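Local coordinates for putative branched chain amino acid ABC transporter, periplasmic amino acid-binding protein (Brucella ovis, PDB 4XFK), which probably serves as the periplasmic binding component of an ABC transport system for branched-chain and related amino acids, at residues 109-114 against 130-135; 347-352 against 385-390. The protein carries 1 engineered substitution. One frame throughout, in Å; residues are numbered along the deposited sequence.

Contact 1 (109-114 against 130-135)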
loop_
_atom_site.group_PDB
_atom_site.type_symbol
_atom_site.label_atom_id
_atom_site.label_comp_id
_atom_site.label_asym_id
_atom_site.label_seq_id
_atom_site.Cartn_x
_atom_site.Cartn_y
_atom_site.Cartn_z
ATOM N N GLU A 109 2.835 -21.890 13.456
ATOM C CA GLU A 109 3.306 -20.683 12.791
ATOM C C GLU A 109 2.259 -19.569 12.737
ATOM O O GLU A 109 1.052 -19.821 12.692
ATOM C CB GLU A 109 3.804 -21.018 11.382
ATOM C CG GLU A 109 5.054 -21.893 11.360
ATOM C CD GLU A 109 4.757 -23.387 11.375
ATOM O OE1 GLU A 109 3.589 -23.778 11.588
ATOM O OE2 GLU A 109 5.709 -24.174 11.164
ATOM N N VAL A 110 2.750 -18.333 12.741
ATOM C CA VAL A 110 1.922 -17.138 12.646
ATOM C C VAL A 110 2.093 -16.524 11.258
ATOM O O VAL A 110 3.203 -16.500 10.713
ATOM C CB VAL A 110 2.325 -16.133 13.757
ATOM C CG1 VAL A 110 1.679 -14.765 13.557
ATOM C CG2 VAL A 110 1.987 -16.702 15.137
ATOM N N LEU A 111 0.988 -16.064 10.676
ATOM C CA LEU A 111 1.013 -15.397 9.377
ATOM C C LEU A 111 1.099 -13.889 9.518
ATOM O O LEU A 111 0.458 -13.307 10.387
ATOM C CB LEU A 111 -0.256 -15.717 8.590
ATOM C CG LEU A 111 -0.340 -17.048 7.864
ATOM C CD1 LEU A 111 -1.785 -17.389 7.562
ATOM C CD2 LEU A 111 0.485 -16.968 6.586
ATOM N N TYR A 112 1.879 -13.258 8.646
ATOM C CA TYR A 112 1.897 -11.805 8.560
ATOM C C TYR A 112 1.276 -11.407 7.214
ATOM O O TYR A 112 1.852 -11.654 6.147
ATOM C CB TYR A 112 3.328 -11.275 8.719
ATOM C CG TYR A 112 3.528 -9.797 8.442
ATOM C CD1 TYR A 112 2.511 -8.863 8.669
ATOM C CD2 TYR A 112 4.750 -9.337 7.957
ATOM C CE1 TYR A 112 2.715 -7.514 8.394
ATOM C CE2 TYR A 112 4.952 -8.010 7.687
ATOM C CZ TYR A 112 3.942 -7.104 7.903
ATOM O OH TYR A 112 4.180 -5.786 7.611
ATOM N N LEU A 113 0.076 -10.838 7.273
ATOM C CA LEU A 113 -0.559 -10.268 6.090
ATOM C C LEU A 113 -0.195 -8.798 6.012
ATOM O O LEU A 113 -0.680 -7.966 6.781
ATOM C CB LEU A 113 -2.074 -10.435 6.149
ATOM C CG LEU A 113 -2.584 -11.854 6.413
ATOM C CD1 LEU A 113 -4.101 -11.846 6.365
ATOM C CD2 LEU A 113 -2.016 -12.860 5.426
ATOM N N ASN A 114 0.698 -8.502 5.083
ATOM C CA ASN A 114 1.189 -7.158 4.874
ATOM C C ASN A 114 0.263 -6.464 3.886
ATOM O O ASN A 114 0.241 -6.777 2.702
ATOM C CB ASN A 114 2.626 -7.262 4.365
ATOM C CG ASN A 114 3.166 -5.957 3.837
ATOM O OD1 ASN A 114 2.513 -4.917 3.915
ATOM N ND2 ASN A 114 4.373 -6.010 3.272
ATOM N N TYR A 130 5.719 -17.176 5.420
ATOM C CA TYR A 130 4.582 -16.746 6.236
ATOM C C TYR A 130 4.314 -15.242 6.172
ATOM O O TYR A 130 3.490 -14.727 6.921
ATOM C CB TYR A 130 4.714 -17.266 7.677
ATOM C CG TYR A 130 4.581 -18.775 7.754
ATOM C CD1 TYR A 130 3.327 -19.379 7.799
ATOM C CD2 TYR A 130 5.702 -19.599 7.726
ATOM C CE1 TYR A 130 3.197 -20.767 7.846
ATOM C CE2 TYR A 130 5.582 -20.980 7.767
ATOM C CZ TYR A 130 4.333 -21.557 7.824
ATOM O OH TYR A 130 4.221 -22.934 7.867
ATOM N N HIS A 131 5.010 -14.556 5.270
ATOM C CA HIS A 131 4.672 -13.189 4.897
ATOM C C HIS A 131 4.006 -13.188 3.521
ATOM O O HIS A 131 4.454 -13.886 2.593
ATOM C CB HIS A 131 5.922 -12.296 4.871
ATOM C CG HIS A 131 5.744 -11.012 4.100
ATOM N ND1 HIS A 131 6.068 -10.903 2.766
ATOM C CD2 HIS A 131 5.282 -9.791 4.470
ATOM C CE1 HIS A 131 5.800 -9.678 2.341
ATOM N NE2 HIS A 131 5.326 -8.981 3.358
ATOM N N PHE A 132 2.946 -12.391 3.397
ATOM C CA PHE A 132 2.294 -12.154 2.116
ATOM C C PHE A 132 2.076 -10.665 1.964
ATOM O O PHE A 132 1.549 -10.025 2.886
ATOM C CB PHE A 132 0.929 -12.846 2.063
ATOM C CG PHE A 132 1.001 -14.339 1.974
ATOM C CD1 PHE A 132 1.175 -15.108 3.111
ATOM C CD2 PHE A 132 0.892 -14.976 0.744
ATOM C CE1 PHE A 132 1.231 -16.489 3.026
ATOM C CE2 PHE A 132 0.934 -16.352 0.655
ATOM C CZ PHE A 132 1.108 -17.114 1.794
ATOM N N ARG A 133 2.445 -10.119 0.808
ATOM C CA ARG A 133 2.190 -8.707 0.521
ATOM C C ARG A 133 1.049 -8.552 -0.479
ATOM O O ARG A 133 1.081 -9.125 -1.577
ATOM C CB ARG A 133 3.442 -7.982 0.009
ATOM C CG ARG A 133 3.105 -6.608 -0.556
ATOM C CD ARG A 133 4.219 -5.590 -0.444
ATOM N NE ARG A 133 5.431 -5.977 -1.155
ATOM C CZ ARG A 133 6.611 -5.443 -0.883
ATOM N NH1 ARG A 133 7.691 -5.823 -1.555
ATOM N NH2 ARG A 133 6.701 -4.538 0.082
ATOM N N PHE A 134 0.045 -7.775 -0.086
ATOM C CA PHE A 134 -1.169 -7.598 -0.887
ATOM C C PHE A 134 -1.239 -6.263 -1.619
ATOM O O PHE A 134 -2.154 -6.018 -2.417
ATOM C CB PHE A 134 -2.406 -7.802 -0.005
ATOM C CG PHE A 134 -2.512 -9.198 0.534
ATOM C CD1 PHE A 134 -3.158 -10.190 -0.188
ATOM C CD2 PHE A 134 -1.926 -9.527 1.744
ATOM C CE1 PHE A 134 -3.262 -11.479 0.317
ATOM C CE2 PHE A 134 -2.004 -10.815 2.245
ATOM C CZ PHE A 134 -2.677 -11.790 1.528
ATOM N N SER A 135 -0.247 -5.422 -1.366
ATOM C CA SER A 135 -0.208 -4.067 -1.890
ATOM C C SER A 135 0.847 -3.940 -2.988
ATOM O O SER A 135 1.603 -4.882 -3.254
ATOM C CB SER A 135 0.152 -3.118 -0.748
ATOM O OG SER A 135 1.474 -3.378 -0.310
#
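Glu109 lays its aliphatic part over one face of the Tyr130 ring, a CH-pi contact in which CB lies 3.8 Å from the ring centroid of Tyr130, at the start of a parallel pairing between strands 111-114 and 131-133. Tyr130 and, at the other end, Asn114 bury the most surface in it. The Glu109 chain bends at chi2, and its carboxylate plane ends only 10° from that of the ring, its OE2 being bonded to Gly107. Leu111 CD2 comes to the edge of the same ring and also to the edge of Phe132, 3.7 Å from Phe132 CE1. Further on, the Asn114 side chain bonds to the imidazole of His131: ND2 gives a hydrogen to NE2 of His131 at 3.1 Å, and the two atoms lie in the planes of both groups although those planes are 49° apart. NE2 thus accepts, consistent with a ring that carries no proton on this nitrogen. The Asn114 CG is anti to its backbone N (chi1 168°) and the His131 CG is anti as well, on the face that Tyr112 and Arg133 share. Asn114 OD1 is taken by Ala117 N. Between these ends the backbones exchange hydrogen bonds in parallel register: Tyr112 N to Tyr130 O (2.8 Å), Phe132 N to Tyr112 O, Asn114 N to Phe132 O and Phe134 N to Asn114 O. On the other face, Leu113 CD2 meets the edge of Phe134, 3.8 Å from Phe134 CE2.

Strand 131-133 is the outermost strand of the five-stranded parallel sheet of one lobe of this periplasmic binding protein, and 111-114 pairs on its other side with 81-84. Helix 88-104 touches Tyr112 and His131 on one face, while helix 322-331 covers Leu111 and Phe132 on the other.

Contact 2 (347-352 against 385-390)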
loop_
_atom_site.group_PDB
_atom_site.type_symbol
_atom_site.label_atom_id
_atom_site.label_comp_id
_atom_site.label_asym_id
_atom_site.label_seq_id
_atom_site.Cartn_x
_atom_site.Cartn_y
_atom_site.Cartn_z
ATOM N N ASP A 347 7.440 -15.344 -4.211
ATOM C CA ASP A 347 7.858 -14.280 -3.309
ATOM C C ASP A 347 6.713 -13.765 -2.449
ATOM O O ASP A 347 6.928 -12.965 -1.550
ATOM C CB ASP A 347 8.507 -13.124 -4.092
ATOM C CG ASP A 347 7.592 -12.522 -5.162
ATOM O OD1 ASP A 347 6.502 -13.064 -5.453
ATOM O OD2 ASP A 347 7.994 -11.487 -5.739
ATOM N N HIS A 348 5.502 -14.240 -2.724
ATOM C CA HIS A 348 4.293 -13.742 -2.062
ATOM C C HIS A 348 4.051 -12.246 -2.285
ATOM O O HIS A 348 3.628 -11.517 -1.382
ATOM C CB HIS A 348 4.238 -14.130 -0.577
ATOM C CG HIS A 348 4.173 -15.606 -0.356
ATOM N ND1 HIS A 348 4.287 -16.181 0.891
ATOM C CD2 HIS A 348 3.985 -16.626 -1.227
ATOM C CE1 HIS A 348 4.186 -17.494 0.776
ATOM N NE2 HIS A 348 4.004 -17.789 -0.498
ATOM N N GLN A 349 4.308 -11.813 -3.516
ATOM C CA GLN A 349 3.845 -10.525 -4.007
ATOM C C GLN A 349 2.534 -10.736 -4.766
ATOM O O GLN A 349 2.472 -11.552 -5.688
ATOM C CB GLN A 349 4.896 -9.904 -4.938
ATOM C CG GLN A 349 4.443 -8.634 -5.630
ATOM C CD GLN A 349 4.080 -7.538 -4.638
ATOM O OE1 GLN A 349 4.894 -7.141 -3.794
ATOM N NE2 GLN A 349 2.850 -7.045 -4.731
ATOM N N ALA A 350 1.481 -10.024 -4.370
ATOM C CA ALA A 350 0.201 -10.138 -5.066
ATOM C C ALA A 350 0.270 -9.535 -6.468
ATOM O O ALA A 350 1.040 -8.596 -6.723
ATOM C CB ALA A 350 -0.915 -9.486 -4.264
ATOM N N LYS A 351 -0.538 -10.104 -7.363
ATOM C CA LYS A 351 -0.658 -9.676 -8.755
ATOM C C LYS A 351 -2.027 -9.035 -8.943
ATOM O O LYS A 351 -3.049 -9.650 -8.633
ATOM C CB LYS A 351 -0.497 -10.869 -9.696
ATOM C CG LYS A 351 -0.533 -10.474 -11.159
ATOM C CD LYS A 351 0.181 -11.486 -12.039
ATOM C CE LYS A 351 -0.656 -12.703 -12.286
ATOM N NZ LYS A 351 0.041 -13.563 -13.287
ATOM N N PHE A 352 -2.046 -7.802 -9.445
ATOM C CA PHE A 352 -3.279 -7.026 -9.549
ATOM C C PHE A 352 -3.047 -5.864 -10.508
ATOM O O PHE A 352 -1.907 -5.470 -10.736
ATOM C CB PHE A 352 -3.675 -6.486 -8.167
ATOM C CG PHE A 352 -2.529 -5.871 -7.413
ATOM C CD1 PHE A 352 -2.088 -4.586 -7.722
ATOM C CD2 PHE A 352 -1.866 -6.583 -6.427
ATOM C CE1 PHE A 352 -1.006 -4.033 -7.086
ATOM C CE2 PHE A 352 -0.779 -6.028 -5.771
ATOM C CZ PHE A 352 -0.352 -4.745 -6.097
ATOM N N SER A 385 1.708 -5.064 -14.472
ATOM C CA SER A 385 2.004 -4.300 -13.255
ATOM C C SER A 385 3.022 -4.953 -12.326
ATOM O O SER A 385 3.893 -4.274 -11.771
ATOM C CB SER A 385 0.717 -4.017 -12.470
ATOM O OG SER A 385 -0.189 -3.238 -13.225
ATOM N N ILE A 386 2.895 -6.259 -12.120
ATOM C CA ILE A 386 3.736 -6.920 -11.129
ATOM C C ILE A 386 5.216 -6.858 -11.520
ATOM O O ILE A 386 5.566 -6.988 -12.697
ATOM C CB ILE A 386 3.270 -8.377 -10.871
ATOM C CG1 ILE A 386 3.902 -8.907 -9.580
ATOM C CG2 ILE A 386 3.550 -9.299 -12.093
ATOM C CD1 ILE A 386 3.330 -10.229 -9.114
ATOM N N ASP A 387 6.079 -6.614 -10.537
ATOM C CA ASP A 387 7.511 -6.512 -10.796
ATOM C C ASP A 387 8.109 -7.908 -10.936
ATOM O O ASP A 387 7.511 -8.883 -10.489
ATOM C CB ASP A 387 8.213 -5.707 -9.679
ATOM C CG ASP A 387 7.974 -6.276 -8.274
ATOM O OD1 ASP A 387 6.817 -6.597 -7.923
ATOM O OD2 ASP A 387 8.955 -6.370 -7.504
ATOM N N PRO A 388 9.283 -8.015 -11.567
ATOM C CA PRO A 388 9.919 -9.332 -11.671
ATOM C C PRO A 388 10.298 -9.841 -10.290
ATOM O O PRO A 388 10.508 -9.046 -9.379
ATOM C CB PRO A 388 11.191 -9.046 -12.479
ATOM C CG PRO A 388 10.924 -7.766 -13.185
ATOM C CD PRO A 388 10.027 -6.971 -12.294
ATOM N N VAL A 389 10.368 -11.155 -10.127
ATOM C CA VAL A 389 10.838 -11.722 -8.877
ATOM C C VAL A 389 12.258 -11.211 -8.644
ATOM O O VAL A 389 13.115 -11.263 -9.533
ATOM C CB VAL A 389 10.802 -13.254 -8.913
ATOM C CG1 VAL A 389 11.430 -13.832 -7.661
ATOM C CG2 VAL A 389 9.367 -13.736 -9.051
ATOM N N GLN A 390 12.494 -10.673 -7.459
ATOM C CA GLN A 390 13.772 -10.046 -7.158
ATOM C C GLN A 390 14.883 -11.076 -7.075
ATOM O O GLN A 390 14.672 -12.194 -6.614
ATOM C CB GLN A 390 13.693 -9.260 -5.855
ATOM C CG GLN A 390 12.777 -8.057 -5.907
ATOM C CD GLN A 390 12.668 -7.387 -4.562
ATOM O OE1 GLN A 390 13.653 -6.880 -4.027
ATOM N NE2 GLN A 390 11.474 -7.396 -3.995
HETATM O O HOH W 1 10.477 -10.562 -5.424
HETATM O O HOH W 2 8.879 -8.210 -5.415
#
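Segments 347-352 and 385-390 run in nearly opposite directions, 172° apart end to end, with the CA atoms of Lys351 and Ile386 5.7 Å from each other, and are joined by side chains packing on each other and on backbone carbonyls, and by water. Ile386, just beyond helix 382-385, buries the most surface. Its CG1 is anti to the backbone N (chi1 -164°), and the terminal CD1 reaches the opposing backbone, 3.7 Å from Ala350 O and close to Gln349 O. The same methyl touches Lys351 CB, while the CG2 branch meets Lys351 CD, the two side chains crossing at about a right angle. Beside it, Ser385 CB lies 3.5 Å from Phe352 O. Gln349 and Ile386 instead slide past each other in opposite directions. Gln349 is bent at chi2, and its NE2 donates in plane to a lone pair on the carbonyl of the following residue, Ala350 O (3.1 Å); NE2 also bonds Ser135 O, and OE1 accepts from Arg133 NE.

The contact joins the entry to strand 350-360, where Asp347 forms an Asx turn, to the C-terminal segment of the binding protein as it leaves helix 382-385. In that turn Gln349 N approaches Asp347 OD1 from above the carboxylate plane, at 3.2 Å. The other oxygen, OD2, is salt-bridged to Arg344 and takes a water that in turn accepts from Gln390 N, with 2.7 Å between that water and Asp347 OD2. A second water lies 2.8 Å from Asp387 OD2, accepts from Gln390 NE2 and is weakly linked to Asp347. The two carboxylates, 5.5 Å apart from Asp347 OD2 to Asp387 OD1, would repel each other; Arg344, the shared water and Asn137 ND2, which holds Asp387 OD1, probably ease this.

Both contacts are largely buried, but they differ in what holds them. Contact 1 is sheet core, two neighbouring strands bonded backbone to backbone, with apolar groups on the Leu113 and Phe132 face and an amide–imidazole bond on the other; contact 2 is irregular, a strand entry against a C-terminal loop, bridged by water and a few aliphatic contacts, with its partly exposed residues mainly on the loop. The two meet at strand 131-133: Arg133 N lies 2.9 Å from His348 O, and His131 O the same distance from His348 ND1, both probable hydrogen bonds. Segment 347-352 thus lies along the outermost strand of contact 1's sheet while packing against 385-390.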